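Local coordinates for mandelate racemase/muconate lactonizing protein (PDB 3V5C) that probably dehydrates galacturonate, as a magnesium-binding lyase of the enolase fold, at residues Y212-N215 and L216-V220. The protein carries 1 engineered substitution. Numbering follows the deposited sequence.
Sequences YNLN and LTKEV
Tyr212, two residues ahead of the first helical turn, lays its side chain along the start of helix 214-223, its CB against Leu216 and Thr217 and its phenol end against Val220 a turn further on. Its CB lies 4.1 Å from CB of Leu216, the two side chains crossing at about a right angle, and its phenol end reaches Val220, with CZ 3.8 Å from CG2. A chi1 of -71°, which sets CG anti to the carbonyl carbon, directs the ring along the helix toward its C-terminal end, and its OH goes on to a hydrogen bond with Asp187. An alanine here would keep the contact of CB with Leu216 but would probably open a gap beside Val220, where the ring had been, and leave Asp187 without its hydroxyl partner.

The start of helix 214-223 illustrates N-capping in the (beta/alpha)-barrel of the enolase superfamily, within the beta-alpha-beta unit that runs from strand 204-207 to strand 231-233. Asn213 is the N-cap: its OD1 accepts from Leu216 N at 2.9 Å, the donor almost in line with the side-chain C=O (172°). OD1 of Asn213 also lies 3.4 Å from CB of Leu216, whose side chain packs on Leu180 and Thr184 of helix 180-198 as well. Asn213 O, meanwhile, is gripped twice by Thr217, through N and through OG1; the hydroxyl, 2.8 Å away, approaches from above the carbonyl plane.

On the flank facing helix 240-253, the extended chain of Lys218 runs back toward the helix start and passes slantwise across Leu214, with Lys218 CE 3.9 Å from Leu214 CG. Its NZ forms a salt bridge with Asp245 and donates to a water that in turn donates to Asn215 OD1.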
ATOM      1  N   TYR A 212       0.539  14.824 -15.809  1.00 10.25           N
ATOM      2  CA  TYR A 212       1.143  14.964 -17.118  1.00  9.51           C
ATOM      3  C   TYR A 212       0.121  14.701 -18.235  1.00 11.50           C
ATOM      4  O   TYR A 212      -1.034  14.377 -17.956  1.00 12.45           O
ATOM      5  CB  TYR A 212       2.317  13.989 -17.253  1.00 11.13           C
ATOM      6  CG  TYR A 212       3.561  14.329 -16.436  1.00 10.15           C
ATOM      7  CD1 TYR A 212       3.779  15.612 -15.920  1.00 13.47           C
ATOM      8  CD2 TYR A 212       4.537  13.359 -16.210  1.00 10.45           C
ATOM      9  CE1 TYR A 212       4.943  15.900 -15.187  1.00 11.05           C
ATOM     10  CE2 TYR A 212       5.679  13.631 -15.493  1.00 11.46           C
ATOM     11  CZ  TYR A 212       5.884  14.891 -14.998  1.00 10.11           C
ATOM     12  OH  TYR A 212       7.047  15.107 -14.296  1.00 12.43           O
ATOM     13  N   ASN A 213       0.549  14.884 -19.490  1.00 11.89           N
ATOM     14  CA  ASN A 213      -0.094  14.273 -20.661  1.00  9.88           C
ATOM     15  C   ASN A 213       1.016  13.477 -21.354  1.00 11.03           C
ATOM     16  O   ASN A 213       2.144  13.386 -20.817  1.00 12.43           O
ATOM     17  CB  ASN A 213      -0.757  15.330 -21.568  1.00 11.21           C
ATOM     18  CG  ASN A 213       0.219  16.399 -22.046  1.00 14.01           C
ATOM     19  OD1 ASN A 213       1.440  16.219 -22.003  1.00 11.67           O
ATOM     20  ND2 ASN A 213      -0.323  17.522 -22.510  1.00 13.57           N
ATOM     21  N   LEU A 214       0.734  12.863 -22.496  1.00  8.99           N
ATOM     22  CA  LEU A 214       1.696  11.940 -23.065  1.00  9.11           C
ATOM     23  C   LEU A 214       2.999  12.648 -23.457  1.00 12.34           C
ATOM     24  O   LEU A 214       4.092  12.119 -23.235  1.00 12.41           O
ATOM     25  CB  LEU A 214       1.076  11.177 -24.237  1.00  9.61           C
ATOM     26  CG  LEU A 214       1.970  10.203 -25.002  1.00  8.80           C
ATOM     27  CD1 LEU A 214       2.487   9.079 -24.095  1.00 13.81           C
ATOM     28  CD2 LEU A 214       1.176   9.621 -26.190  1.00 13.57           C
ATOM     29  N   ASN A 215       2.885  13.831 -24.060  1.00 11.45           N
ATOM     30  CA  ASN A 215       4.084  14.549 -24.485  1.00 12.73           C
ATOM     31  C   ASN A 215       4.912  15.088 -23.312  1.00 13.54           C
ATOM     32  O   ASN A 215       6.138  15.051 -23.363  1.00 12.98           O
ATOM     33  CB  ASN A 215       3.768  15.637 -25.521  1.00 12.34           C
ATOM     34  CG  ASN A 215       3.843  15.117 -26.948  1.00 12.33           C
ATOM     35  OD1 ASN A 215       4.495  14.115 -27.213  1.00 14.55           O
ATOM     36  ND2 ASN A 215       3.199  15.812 -27.878  1.00 13.16           N
ATOM     37  N   LEU A 216       4.263  15.572 -22.249  1.00 12.10           N
ATOM     38  CA  LEU A 216       5.017  15.941 -21.046  1.00 10.36           C
ATOM     39  C   LEU A 216       5.764  14.732 -20.519  1.00 12.57           C
ATOM     40  O   LEU A 216       6.918  14.833 -20.092  1.00 12.70           O
ATOM     41  CB  LEU A 216       4.107  16.484 -19.953  1.00 13.96           C
ATOM     42  CG  LEU A 216       3.738  17.949 -20.075  1.00 17.66           C
ATOM     43  CD1 LEU A 216       2.563  18.282 -19.153  1.00 17.98           C
ATOM     44  CD2 LEU A 216       4.955  18.843 -19.771  1.00 18.15           C
ATOM     45  N   THR A 217       5.088  13.584 -20.544  1.00 11.95           N
ATOM     46  CA  THR A 217       5.673  12.344 -20.059  1.00 12.25           C
ATOM     47  C   THR A 217       6.904  11.987 -20.859  1.00 11.29           C
ATOM     48  O   THR A 217       7.939  11.659 -20.284  1.00 12.24           O
ATOM     49  CB  THR A 217       4.645  11.207 -20.117  1.00 10.66           C
ATOM     50  OG1 THR A 217       3.546  11.561 -19.265  1.00 11.11           O
ATOM     51  CG2 THR A 217       5.277   9.905 -19.632  1.00 14.62           C
ATOM     52  N   LYS A 218       6.802  12.073 -22.182  1.00 11.69           N
ATOM     53  CA  LYS A 218       7.938  11.764 -23.033  1.00 11.14           C
ATOM     54  C   LYS A 218       9.079  12.757 -22.816  1.00 11.90           C
ATOM     55  O   LYS A 218      10.252  12.375 -22.890  1.00 14.48           O
ATOM     56  CB  LYS A 218       7.509  11.763 -24.504  1.00  9.46           C
ATOM     57  CG  LYS A 218       6.609  10.580 -24.847  1.00 11.52           C
ATOM     58  CD  LYS A 218       6.150  10.692 -26.302  1.00 11.27           C
ATOM     59  CE  LYS A 218       5.377   9.448 -26.703  1.00 10.90           C
ATOM     60  NZ  LYS A 218       4.868   9.571 -28.108  1.00 12.16           N
ATOM     61  N   GLU A 219       8.738  14.016 -22.554  1.00 11.37           N
ATOM     62  CA  GLU A 219       9.779  15.020 -22.331  1.00 15.54           C
ATOM     63  C   GLU A 219      10.560  14.688 -21.071  1.00 15.49           C
ATOM     64  O   GLU A 219      11.794  14.759 -21.056  1.00 14.87           O
ATOM     65  CB  GLU A 219       9.200  16.419 -22.221  1.00 13.99           C
ATOM     66  CG  GLU A 219      10.198  17.457 -21.789  1.00 20.30           C
ATOM     67  CD  GLU A 219       9.750  18.865 -22.121  1.00 33.79           C
ATOM     68  OE1 GLU A 219       8.919  19.035 -23.049  1.00 28.22           O
ATOM     69  OE2 GLU A 219      10.233  19.801 -21.447  1.00 40.60           O
ATOM     70  N   VAL A 220       9.840  14.320 -20.016  1.00 10.43           N
ATOM     71  CA  VAL A 220      10.484  13.974 -18.759  1.00 11.07           C
ATOM     72  C   VAL A 220      11.309  12.684 -18.863  1.00 14.41           C
ATOM     73  O   VAL A 220      12.458  12.626 -18.398  1.00 14.07           O
ATOM     74  CB  VAL A 220       9.438  13.847 -17.673  1.00  9.98           C
ATOM     75  CG1 VAL A 220      10.038  13.231 -16.427  1.00 12.47           C
ATOM     76  CG2 VAL A 220       8.817  15.214 -17.388  1.00 10.81           C
TER
HETATM   77  O   HOH W   1       3.293  11.849 -28.256  1.00 13.77           O
HETATM   78  O   HOH W   2       6.485  18.053 -23.931  1.00 24.81           O